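Side-chain contacts in BH1328 protein (Bacillus halodurans, PDB 2O5A), which probably silences ribosomes by binding ribosomal protein uL14 on the large subunit, which keeps the two subunits apart and represses translation: residues 8-13 with 80-85; 12-15 with 21-24; 50-55 with 70-75. All coordinates share one frame; numbering follows the deposited sequence.

Interaction 1: residues 8-13 with 80-85; sequences QLAVNA and IDLGDV
Ala10 presents its single methyl to two branched side chains at a hairpin turn, those of Leu82 and Val85. Its CB lies 4.4 Å from Leu82 CD1 and 4.4 Å from Val85 CG1, so one small methyl meets a methyl from each side chain. These are apolar van der Waals contacts. Leu82 reaches the helix through its CD1 methyl, which chi2 (175°) places anti to CA. In Val85, CG1 is the branch anti to the backbone N (chi1 164°), and it is the one that meets the alanine. A residue as small as alanine suits this helix position, because Leu82, Val85, Leu38 and Val87 all crowd round it and its lone methyl leaves them room.

All three touching residues are buried, yet the touch itself is light: both methyl contacts are long, and the segments bury just 66 Å² between them. The helix's solvent side, with exposed Gln8 and Asn12, does not reach the turn.

The turn that carries Leu82 is held from within. Leu82 N bonds to Val85 O at 2.9 Å, and Asp81 OD1 accepts from Gly83 N at 3.0 Å, an Asx turn with an N-H...O angle of 155° and the donor nearly in line with the C-O bond. Gly83 has a positive phi, and with its psi any side chain would run into the carbonyl O of Leu82, so glycine fits here. The other carboxylate oxygen of Asp81 forms a salt bridge with Arg68.

Ala10 also touches Leu38 and Val87 on the sheet, while Leu82 packs on Leu55 and Ala59. The contact thus lies where helix 4-16, helix 45-61 and the turn joining strands 77-81 and 85-91 converge.

Interaction 2: residues 12-15 with 21-24; sequences NAVD and QVVA
Val14 and Val22 meet methyl to methyl, the two side chains lying alongside and running in opposite senses, with Val14 CG1 3.7 Å from Val22 CG2. The helix and the strand each point the CB of their valine at the other segment, yet the backbones stay well apart, the two CA atoms being 8.2 Å from each other. The branched side chains bridge that separation.

On Val22 a single branch does the touching. Its CG1 is anti to the backbone N (chi1 170°), which leaves CG2 beside that N and anti to the carbonyl carbon, and it is CG2 that faces the helix. The same methyl also has Asp15 as a neighbour. The aspartate crosses it at a slant, bringing OD1 to 4.0 Å from Val22 CG2. This is an ordinary van der Waals approach and not a polar bond. Asp15 is exposed, and its carboxylate borders the apolar contact at the solvent side, a natural place for a charged residue. Val14, one residue earlier, is buried, so the helix changes from apolar to charged within a single step. Beta-branching suits the extended backbone of Val22; at Val14 a modest apolar side chain fits the buried helix face despite valine's lower helix preference.

Around this pair, Val14 also packs on Ile51 and Leu55 of helix 45-61 and on Cys40, while Val22 lies against Leu38 and Cys40 of the adjacent strand and against Leu112. Helix 4-16 is thereby packed on strand 22-26, the next strand in the chain and an outermost strand of the sheet within this chain, which Val23 joins to strand 36-42 through its backbone bonding with Ile39.

Interaction 3: residues 50-55 with 70-75; sequences AIAHEL and EGYEQA
The connection between antiparallel strands 68-70 and 77-81, at one side of this alpha/beta fold, lays Tyr72 against Ala52 and His53 of helix 45-61. The mixed sheet with helices packed on it is consistent with the nucleotidyltransferase-like clan to which the family is assigned. Tyr72 dominates the contact from the loop, while the helix offers a small buried residue and an exposed one in succession.

The aromatic ring leaves the loop with CG anti to the backbone N (chi1 -176°), which sends it across to the helix. There Ala52 CB sits at the ring edge, near the ring plane, 3.8 Å from both Tyr72 CD1 and CE1, so a whole C-C side of the ring borders one methyl. Alanine suits that place because its short side chain lets the ring come close to the helix; the CA atoms of Ala52 and Tyr72 are 7.4 Å apart. His53 N also lies at the edge, near CE1. An alanine in place of Tyr72 removes the ring, which is likely to leave a gap beside the Ala52 methyl and the imidazole of His53 freer to turn.

The loop is braced by Ala75 N bonding to Gly71 O, and the positive phi at position 71 suits glycine. Gln49 of the same helix also touches Tyr72.

Farther out, towards solvent, the phenol of Tyr72 runs obliquely across the side chain of His53. Its OH comes 3.8 Å from His53 CD2 and equally far from His53 CB, without a hydrogen bond to the imidazole.

In the fold
Interactions 1 and 2 both start from helix 4-16, with centres about 9 Å apart; their segments overlap at Asn12 and Ala13, though the touching residues differ. Interaction 3 lies about 13 Å and 14 Å from their respective centres, and helix 45-61 is the link. Leu55 CD2 is 3.6 Å from Leu82 CD1, joining interactions 1 and 3, and Ile51 CG2 is 3.5 Å from Val14 CG2, joining interactions 2 and 3. Interactions 1 and 2 join helix 4-16 to a turn and a strand of the sheet; interaction 3 joins helix 45-61 to an inter-strand loop. A manganese ion lies about 9 Å from the side chain of Val85, and one about 12 Å from that of Tyr72; neither contact is a metal site.

Interaction 1: residues 8-13 with 80-85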
ATOM      1  N   GLN A   8     -14.878  -7.502  13.791  1.00 52.09           N
ATOM      2  CA  GLN A   8     -16.197  -8.063  13.507  1.00 53.18           C
ATOM      3  C   GLN A   8     -17.184  -6.926  13.319  1.00 52.23           C
ATOM      4  O   GLN A   8     -18.170  -7.053  12.593  1.00 50.41           O
ATOM      5  CB  GLN A   8     -16.688  -8.952  14.652  1.00 60.51           C
ATOM      6  CG  GLN A   8     -16.352 -10.423  14.512  1.00 72.54           C
ATOM      7  CD  GLN A   8     -17.342 -11.304  15.252  1.00 77.92           C
ATOM      8  OE1 GLN A   8     -17.595 -11.110  16.440  1.00 82.22           O
ATOM      9  NE2 GLN A   8     -17.909 -12.277  14.547  1.00 81.29           N
ATOM     10  N   LEU A   9     -16.909  -5.814  13.991  1.00 49.44           N
ATOM     11  CA  LEU A   9     -17.759  -4.636  13.914  1.00 44.58           C
ATOM     12  C   LEU A   9     -17.661  -4.059  12.507  1.00 43.09           C
ATOM     13  O   LEU A   9     -18.663  -3.655  11.916  1.00 42.52           O
ATOM     14  CB  LEU A   9     -17.302  -3.598  14.943  1.00 44.75           C
ATOM     15  CG  LEU A   9     -18.258  -2.451  15.276  1.00 45.39           C
ATOM     16  CD1 LEU A   9     -19.573  -3.010  15.794  1.00 44.48           C
ATOM     17  CD2 LEU A   9     -17.622  -1.554  16.322  1.00 46.41           C
ATOM     18  N   ALA A  10     -16.443  -4.038  11.974  1.00 41.83           N
ATOM     19  CA  ALA A  10     -16.192  -3.517  10.637  1.00 38.93           C
ATOM     20  C   ALA A  10     -16.669  -4.491   9.563  1.00 37.70           C
ATOM     21  O   ALA A  10     -17.214  -4.079   8.539  1.00 35.47           O
ATOM     22  CB  ALA A  10     -14.704  -3.229  10.465  1.00 36.25           C
ATOM     23  N   VAL A  11     -16.459  -5.783   9.801  1.00 38.42           N
ATOM     24  CA  VAL A  11     -16.871  -6.810   8.849  1.00 36.96           C
ATOM     25  C   VAL A  11     -18.379  -6.784   8.633  1.00 37.56           C
ATOM     26  O   VAL A  11     -18.853  -6.910   7.505  1.00 36.49           O
ATOM     27  CB  VAL A  11     -16.459  -8.222   9.325  1.00 34.93           C
ATOM     28  CG1 VAL A  11     -17.015  -9.279   8.381  1.00 34.92           C
ATOM     29  CG2 VAL A  11     -14.944  -8.325   9.380  1.00 36.14           C
ATOM     30  N   ASN A  12     -19.131  -6.621   9.718  1.00 38.41           N
ATOM     31  CA  ASN A  12     -20.584  -6.572   9.637  1.00 39.75           C
ATOM     32  C   ASN A  12     -21.041  -5.334   8.874  1.00 41.42           C
ATOM     33  O   ASN A  12     -21.793  -5.435   7.904  1.00 42.45           O
ATOM     34  CB  ASN A  12     -21.194  -6.572  11.041  1.00 41.01           C
ATOM     35  CG  ASN A  12     -21.067  -7.915  11.733  1.00 41.90           C
ATOM     36  OD1 ASN A  12     -21.508  -8.085  12.870  1.00 43.10           O
ATOM     37  ND2 ASN A  12     -20.465  -8.881  11.047  1.00 41.55           N
ATOM     38  N   ALA A  13     -20.585  -4.167   9.317  1.00 40.45           N
ATOM     39  CA  ALA A  13     -20.942  -2.911   8.670  1.00 38.85           C
ATOM     40  C   ALA A  13     -20.745  -3.050   7.166  1.00 38.22           C
ATOM     41  O   ALA A  13     -21.663  -2.814   6.379  1.00 40.45           O
ATOM     42  CB  ALA A  13     -20.072  -1.781   9.208  1.00 37.56           C
ATOM     43  N   ILE A  80     -10.672   4.096   5.739  1.00 19.01           N
ATOM     44  CA  ILE A  80     -11.316   4.463   6.991  1.00 20.10           C
ATOM     45  C   ILE A  80     -10.462   3.948   8.138  1.00 23.37           C
ATOM     46  O   ILE A  80     -10.435   2.747   8.409  1.00 23.10           O
ATOM     47  CB  ILE A  80     -12.720   3.836   7.103  1.00 23.13           C
ATOM     48  CG1 ILE A  80     -13.553   4.203   5.876  1.00 26.26           C
ATOM     49  CG2 ILE A  80     -13.413   4.329   8.366  1.00 19.76           C
ATOM     50  CD1 ILE A  80     -13.116   3.510   4.606  1.00 25.18           C
ATOM     51  N   ASP A  81      -9.759   4.855   8.804  1.00 26.15           N
ATOM     52  CA  ASP A  81      -8.898   4.485   9.918  1.00 27.73           C
ATOM     53  C   ASP A  81      -9.697   4.454  11.218  1.00 28.95           C
ATOM     54  O   ASP A  81     -10.111   5.495  11.728  1.00 28.29           O
ATOM     55  CB  ASP A  81      -7.750   5.484  10.053  1.00 29.07           C
ATOM     56  CG  ASP A  81      -6.580   4.929  10.838  1.00 29.67           C
ATOM     57  OD1 ASP A  81      -6.802   4.033  11.682  1.00 28.98           O
ATOM     58  OD2 ASP A  81      -5.441   5.394  10.621  1.00 33.04           O
ATOM     59  N   LEU A  82      -9.909   3.254  11.754  1.00 27.84           N
ATOM     60  CA  LEU A  82     -10.657   3.095  12.994  1.00 29.70           C
ATOM     61  C   LEU A  82      -9.724   2.803  14.166  1.00 32.28           C
ATOM     62  O   LEU A  82     -10.175   2.451  15.257  1.00 32.26           O
ATOM     63  CB  LEU A  82     -11.677   1.962  12.858  1.00 28.76           C
ATOM     64  CG  LEU A  82     -12.726   2.102  11.749  1.00 26.40           C
ATOM     65  CD1 LEU A  82     -13.575   0.840  11.697  1.00 24.70           C
ATOM     66  CD2 LEU A  82     -13.598   3.322  12.003  1.00 26.67           C
ATOM     67  N   GLY A  83      -8.424   2.953  13.934  1.00 32.95           N
ATOM     68  CA  GLY A  83      -7.453   2.698  14.980  1.00 35.23           C
ATOM     69  C   GLY A  83      -6.788   1.343  14.842  1.00 36.61           C
ATOM     70  O   GLY A  83      -5.952   1.137  13.960  1.00 36.38           O
ATOM     71  N   ASP A  84      -7.156   0.416  15.715  1.00 37.90           N
ATOM     72  CA  ASP A  84      -6.595  -0.927  15.686  1.00 37.21           C
ATOM     73  C   ASP A  84      -6.935  -1.621  14.374  1.00 33.95           C
ATOM     74  O   ASP A  84      -6.266  -2.573  13.969  1.00 33.92           O
ATOM     75  CB  ASP A  84      -7.138  -1.743  16.852  1.00 43.45           C
ATOM     76  CG  ASP A  84      -6.732  -1.176  18.200  1.00 48.64           C
ATOM     77  OD1 ASP A  84      -5.517  -1.026  18.440  1.00 51.93           O
ATOM     78  OD2 ASP A  84      -7.630  -0.886  19.019  1.00 52.65           O
ATOM     79  N   VAL A  85      -7.985  -1.140  13.717  1.00 30.07           N
ATOM     80  CA  VAL A  85      -8.418  -1.692  12.440  1.00 25.64           C
ATOM     81  C   VAL A  85      -8.505  -0.584  11.401  1.00 23.55           C
ATOM     82  O   VAL A  85      -8.984   0.516  11.683  1.00 24.19           O
ATOM     83  CB  VAL A  85      -9.805  -2.378  12.547  1.00 23.59           C
ATOM     84  CG1 VAL A  85     -10.398  -2.583  11.156  1.00 21.80           C
ATOM     85  CG2 VAL A  85      -9.669  -3.717  13.253  1.00 22.71           C
TER

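Interaction 2: residues 12-15 with 21-24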
ATOM      1  N   ASN A  12     -19.131  -6.621   9.718  1.00 38.41           N
ATOM      2  CA  ASN A  12     -20.584  -6.572   9.637  1.00 39.75           C
ATOM      3  C   ASN A  12     -21.041  -5.334   8.874  1.00 41.42           C
ATOM      4  O   ASN A  12     -21.793  -5.435   7.904  1.00 42.45           O
ATOM      5  CB  ASN A  12     -21.194  -6.572  11.041  1.00 41.01           C
ATOM      6  CG  ASN A  12     -21.067  -7.915  11.733  1.00 41.90           C
ATOM      7  OD1 ASN A  12     -21.508  -8.085  12.870  1.00 43.10           O
ATOM      8  ND2 ASN A  12     -20.465  -8.881  11.047  1.00 41.55           N
ATOM      9  N   ALA A  13     -20.585  -4.167   9.317  1.00 40.45           N
ATOM     10  CA  ALA A  13     -20.942  -2.911   8.670  1.00 38.85           C
ATOM     11  C   ALA A  13     -20.745  -3.050   7.166  1.00 38.22           C
ATOM     12  O   ALA A  13     -21.663  -2.814   6.379  1.00 40.45           O
ATOM     13  CB  ALA A  13     -20.072  -1.781   9.208  1.00 37.56           C
ATOM     14  N   VAL A  14     -19.536  -3.439   6.780  1.00 38.07           N
ATOM     15  CA  VAL A  14     -19.184  -3.631   5.381  1.00 35.93           C
ATOM     16  C   VAL A  14     -20.065  -4.702   4.730  1.00 37.32           C
ATOM     17  O   VAL A  14     -20.331  -4.652   3.529  1.00 34.73           O
ATOM     18  CB  VAL A  14     -17.692  -4.029   5.255  1.00 34.18           C
ATOM     19  CG1 VAL A  14     -17.478  -4.943   4.071  1.00 33.64           C
ATOM     20  CG2 VAL A  14     -16.838  -2.779   5.102  1.00 30.83           C
ATOM     21  N   ASP A  15     -20.521  -5.660   5.532  1.00 38.58           N
ATOM     22  CA  ASP A  15     -21.362  -6.744   5.032  1.00 39.63           C
ATOM     23  C   ASP A  15     -22.814  -6.335   4.808  1.00 41.67           C
ATOM     24  O   ASP A  15     -23.483  -6.866   3.920  1.00 39.38           O
ATOM     25  CB  ASP A  15     -21.317  -7.933   5.997  1.00 42.18           C
ATOM     26  CG  ASP A  15     -20.616  -9.136   5.399  1.00 44.99           C
ATOM     27  OD1 ASP A  15     -19.461  -8.990   4.950  1.00 46.29           O
ATOM     28  OD2 ASP A  15     -21.223 -10.228   5.381  1.00 48.89           O
ATOM     29  N   GLN A  21     -15.783  -9.664  -1.747  1.00 27.06           N
ATOM     30  CA  GLN A  21     -14.414 -10.120  -1.524  1.00 26.02           C
ATOM     31  C   GLN A  21     -13.777  -9.543  -0.264  1.00 25.29           C
ATOM     32  O   GLN A  21     -12.656  -9.036  -0.297  1.00 24.51           O
ATOM     33  CB  GLN A  21     -13.541  -9.792  -2.737  1.00 22.64           C
ATOM     34  CG  GLN A  21     -14.106 -10.288  -4.056  1.00 19.57           C
ATOM     35  CD  GLN A  21     -13.036 -10.481  -5.110  1.00 18.57           C
ATOM     36  OE1 GLN A  21     -12.077  -9.713  -5.187  1.00 18.63           O
ATOM     37  NE2 GLN A  21     -13.199 -11.505  -5.938  1.00 18.20           N
ATOM     38  N   VAL A  22     -14.500  -9.631   0.849  1.00 24.20           N
ATOM     39  CA  VAL A  22     -14.004  -9.127   2.122  1.00 23.11           C
ATOM     40  C   VAL A  22     -12.821  -9.960   2.602  1.00 26.45           C
ATOM     41  O   VAL A  22     -12.915 -11.182   2.728  1.00 25.68           O
ATOM     42  CB  VAL A  22     -15.104  -9.165   3.205  1.00 21.19           C
ATOM     43  CG1 VAL A  22     -14.502  -8.879   4.574  1.00 19.75           C
ATOM     44  CG2 VAL A  22     -16.180  -8.146   2.883  1.00 18.61           C
ATOM     45  N   VAL A  23     -11.706  -9.286   2.867  1.00 27.84           N
ATOM     46  CA  VAL A  23     -10.499  -9.950   3.339  1.00 24.04           C
ATOM     47  C   VAL A  23      -9.851  -9.160   4.467  1.00 26.04           C
ATOM     48  O   VAL A  23      -9.679  -7.943   4.372  1.00 26.77           O
ATOM     49  CB  VAL A  23      -9.464 -10.120   2.201  1.00 23.89           C
ATOM     50  CG1 VAL A  23      -8.139 -10.614   2.764  1.00 24.70           C
ATOM     51  CG2 VAL A  23      -9.988 -11.106   1.172  1.00 22.47           C
ATOM     52  N   ALA A  24      -9.500  -9.861   5.538  1.00 27.72           N
ATOM     53  CA  ALA A  24      -8.853  -9.235   6.681  1.00 28.56           C
ATOM     54  C   ALA A  24      -7.377  -9.601   6.642  1.00 30.40           C
ATOM     55  O   ALA A  24      -7.013 -10.704   6.238  1.00 29.85           O
ATOM     56  CB  ALA A  24      -9.483  -9.724   7.975  1.00 27.97           C
TER

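Interaction 3: residues 50-55 with 70-75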
ATOM      1  N   ALA A  50     -21.407   3.807  -0.151  1.00 22.22           N
ATOM      2  CA  ALA A  50     -22.432   3.258   0.728  1.00 22.70           C
ATOM      3  C   ALA A  50     -21.744   2.452   1.827  1.00 23.55           C
ATOM      4  O   ALA A  50     -22.093   2.548   3.003  1.00 21.97           O
ATOM      5  CB  ALA A  50     -23.376   2.366  -0.065  1.00 20.31           C
ATOM      6  N   ILE A  51     -20.752   1.665   1.425  1.00 23.82           N
ATOM      7  CA  ILE A  51     -19.994   0.837   2.350  1.00 23.45           C
ATOM      8  C   ILE A  51     -19.241   1.717   3.334  1.00 21.83           C
ATOM      9  O   ILE A  51     -19.352   1.551   4.549  1.00 20.93           O
ATOM     10  CB  ILE A  51     -18.969  -0.018   1.596  1.00 26.43           C
ATOM     11  CG1 ILE A  51     -19.705  -0.909   0.592  1.00 27.77           C
ATOM     12  CG2 ILE A  51     -18.095  -0.780   2.585  1.00 23.65           C
ATOM     13  CD1 ILE A  51     -18.850  -1.791  -0.263  1.00 27.77           C
ATOM     14  N   ALA A  52     -18.469   2.653   2.795  1.00 21.37           N
ATOM     15  CA  ALA A  52     -17.685   3.564   3.611  1.00 21.00           C
ATOM     16  C   ALA A  52     -18.554   4.326   4.601  1.00 22.24           C
ATOM     17  O   ALA A  52     -18.125   4.617   5.716  1.00 19.62           O
ATOM     18  CB  ALA A  52     -16.935   4.537   2.721  1.00 20.21           C
ATOM     19  N   HIS A  53     -19.780   4.645   4.197  1.00 22.92           N
ATOM     20  CA  HIS A  53     -20.691   5.389   5.060  1.00 23.91           C
ATOM     21  C   HIS A  53     -21.277   4.522   6.173  1.00 24.57           C
ATOM     22  O   HIS A  53     -21.423   4.981   7.306  1.00 22.82           O
ATOM     23  CB  HIS A  53     -21.817   6.006   4.225  1.00 23.52           C
ATOM     24  CG  HIS A  53     -22.564   7.098   4.936  1.00 24.76           C
ATOM     25  ND1 HIS A  53     -23.719   6.868   5.648  1.00 23.47           N
ATOM     26  CD2 HIS A  53     -22.307   8.418   5.046  1.00 26.28           C
ATOM     27  CE1 HIS A  53     -24.145   8.004   6.169  1.00 23.33           C
ATOM     28  NE2 HIS A  53     -23.303   8.964   5.816  1.00 26.45           N
ATOM     29  N   GLU A  54     -21.611   3.276   5.855  1.00 27.31           N
ATOM     30  CA  GLU A  54     -22.169   2.367   6.853  1.00 30.09           C
ATOM     31  C   GLU A  54     -21.117   2.120   7.927  1.00 31.76           C
ATOM     32  O   GLU A  54     -21.443   1.930   9.100  1.00 30.26           O
ATOM     33  CB  GLU A  54     -22.574   1.041   6.206  1.00 33.12           C
ATOM     34  CG  GLU A  54     -23.151   0.004   7.170  1.00 39.21           C
ATOM     35  CD  GLU A  54     -24.431   0.465   7.844  1.00 43.36           C
ATOM     36  OE1 GLU A  54     -25.242   1.145   7.183  1.00 45.50           O
ATOM     37  OE2 GLU A  54     -24.635   0.134   9.031  1.00 43.66           O
ATOM     38  N   LEU A  55     -19.853   2.123   7.516  1.00 31.32           N
ATOM     39  CA  LEU A  55     -18.750   1.915   8.443  1.00 31.84           C
ATOM     40  C   LEU A  55     -18.646   3.141   9.342  1.00 32.80           C
ATOM     41  O   LEU A  55     -18.412   3.024  10.546  1.00 33.21           O
ATOM     42  CB  LEU A  55     -17.440   1.717   7.675  1.00 32.98           C
ATOM     43  CG  LEU A  55     -16.651   0.445   8.007  1.00 34.18           C
ATOM     44  CD1 LEU A  55     -15.375   0.404   7.184  1.00 34.72           C
ATOM     45  CD2 LEU A  55     -16.332   0.409   9.493  1.00 36.05           C
ATOM     46  N   GLU A  70     -10.217   8.938   3.881  1.00 36.17           N
ATOM     47  CA  GLU A  70      -9.730   9.582   2.672  1.00 35.66           C
ATOM     48  C   GLU A  70     -10.215   8.906   1.394  1.00 34.61           C
ATOM     49  O   GLU A  70     -10.383   7.688   1.344  1.00 33.72           O
ATOM     50  CB  GLU A  70      -8.199   9.605   2.701  1.00 38.68           C
ATOM     51  CG  GLU A  70      -7.628  10.177   3.995  1.00 47.39           C
ATOM     52  CD  GLU A  70      -6.114  10.176   4.027  1.00 52.09           C
ATOM     53  OE1 GLU A  70      -5.541  10.488   5.092  1.00 53.94           O
ATOM     54  OE2 GLU A  70      -5.494   9.869   2.988  1.00 53.11           O
ATOM     55  N   GLY A  71     -10.441   9.718   0.365  1.00 32.63           N
ATOM     56  CA  GLY A  71     -10.892   9.200  -0.913  1.00 31.48           C
ATOM     57  C   GLY A  71     -12.374   8.889  -0.987  1.00 30.60           C
ATOM     58  O   GLY A  71     -12.810   8.171  -1.889  1.00 29.50           O
ATOM     59  N   TYR A  72     -13.156   9.425  -0.055  1.00 29.53           N
ATOM     60  CA  TYR A  72     -14.594   9.177  -0.039  1.00 29.93           C
ATOM     61  C   TYR A  72     -15.291   9.765  -1.266  1.00 34.16           C
ATOM     62  O   TYR A  72     -16.042   9.071  -1.951  1.00 32.55           O
ATOM     63  CB  TYR A  72     -15.231   9.759   1.226  1.00 26.17           C
ATOM     64  CG  TYR A  72     -16.708   9.450   1.354  1.00 23.39           C
ATOM     65  CD1 TYR A  72     -17.147   8.262   1.944  1.00 22.75           C
ATOM     66  CD2 TYR A  72     -17.670  10.331   0.859  1.00 22.07           C
ATOM     67  CE1 TYR A  72     -18.507   7.961   2.037  1.00 20.72           C
ATOM     68  CE2 TYR A  72     -19.029  10.039   0.945  1.00 20.89           C
ATOM     69  CZ  TYR A  72     -19.442   8.853   1.535  1.00 19.89           C
ATOM     70  OH  TYR A  72     -20.783   8.565   1.616  1.00 20.27           O
ATOM     71  N   GLU A  73     -15.046  11.045  -1.536  1.00 36.30           N
ATOM     72  CA  GLU A  73     -15.661  11.709  -2.683  1.00 37.92           C
ATOM     73  C   GLU A  73     -15.402  10.961  -3.984  1.00 35.98           C
ATOM     74  O   GLU A  73     -16.336  10.633  -4.717  1.00 36.67           O
ATOM     75  CB  GLU A  73     -15.148  13.147  -2.828  1.00 43.20           C
ATOM     76  CG  GLU A  73     -16.111  14.219  -2.342  1.00 53.22           C
ATOM     77  CD  GLU A  73     -15.691  15.609  -2.781  1.00 59.01           C
ATOM     78  OE1 GLU A  73     -15.647  15.857  -4.004  1.00 61.61           O
ATOM     79  OE2 GLU A  73     -15.405  16.452  -1.908  1.00 62.81           O
ATOM     80  N   GLN A  74     -14.131  10.696  -4.268  1.00 35.94           N
ATOM     81  CA  GLN A  74     -13.748   9.995  -5.487  1.00 32.44           C
ATOM     82  C   GLN A  74     -14.291   8.569  -5.538  1.00 29.43           C
ATOM     83  O   GLN A  74     -14.586   8.046  -6.613  1.00 29.92           O
ATOM     84  CB  GLN A  74     -12.223   9.988  -5.622  1.00 32.84           C
ATOM     85  CG  GLN A  74     -11.734  10.688  -6.877  1.00 37.83           C
ATOM     86  CD  GLN A  74     -12.461  11.997  -7.130  1.00 38.92           C
ATOM     87  OE1 GLN A  74     -12.256  12.983  -6.421  1.00 39.42           O
ATOM     88  NE2 GLN A  74     -13.321  12.008  -8.142  1.00 39.70           N
ATOM     89  N   ALA A  75     -14.418   7.949  -4.370  1.00 26.87           N
ATOM     90  CA  ALA A  75     -14.942   6.591  -4.259  1.00 23.50           C
ATOM     91  C   ALA A  75     -14.204   5.568  -5.119  1.00 21.45           C
ATOM     92  O   ALA A  75     -14.826   4.694  -5.725  1.00 21.52           O
ATOM     93  CB  ALA A  75     -16.428   6.584  -4.606  1.00 21.33           C
TER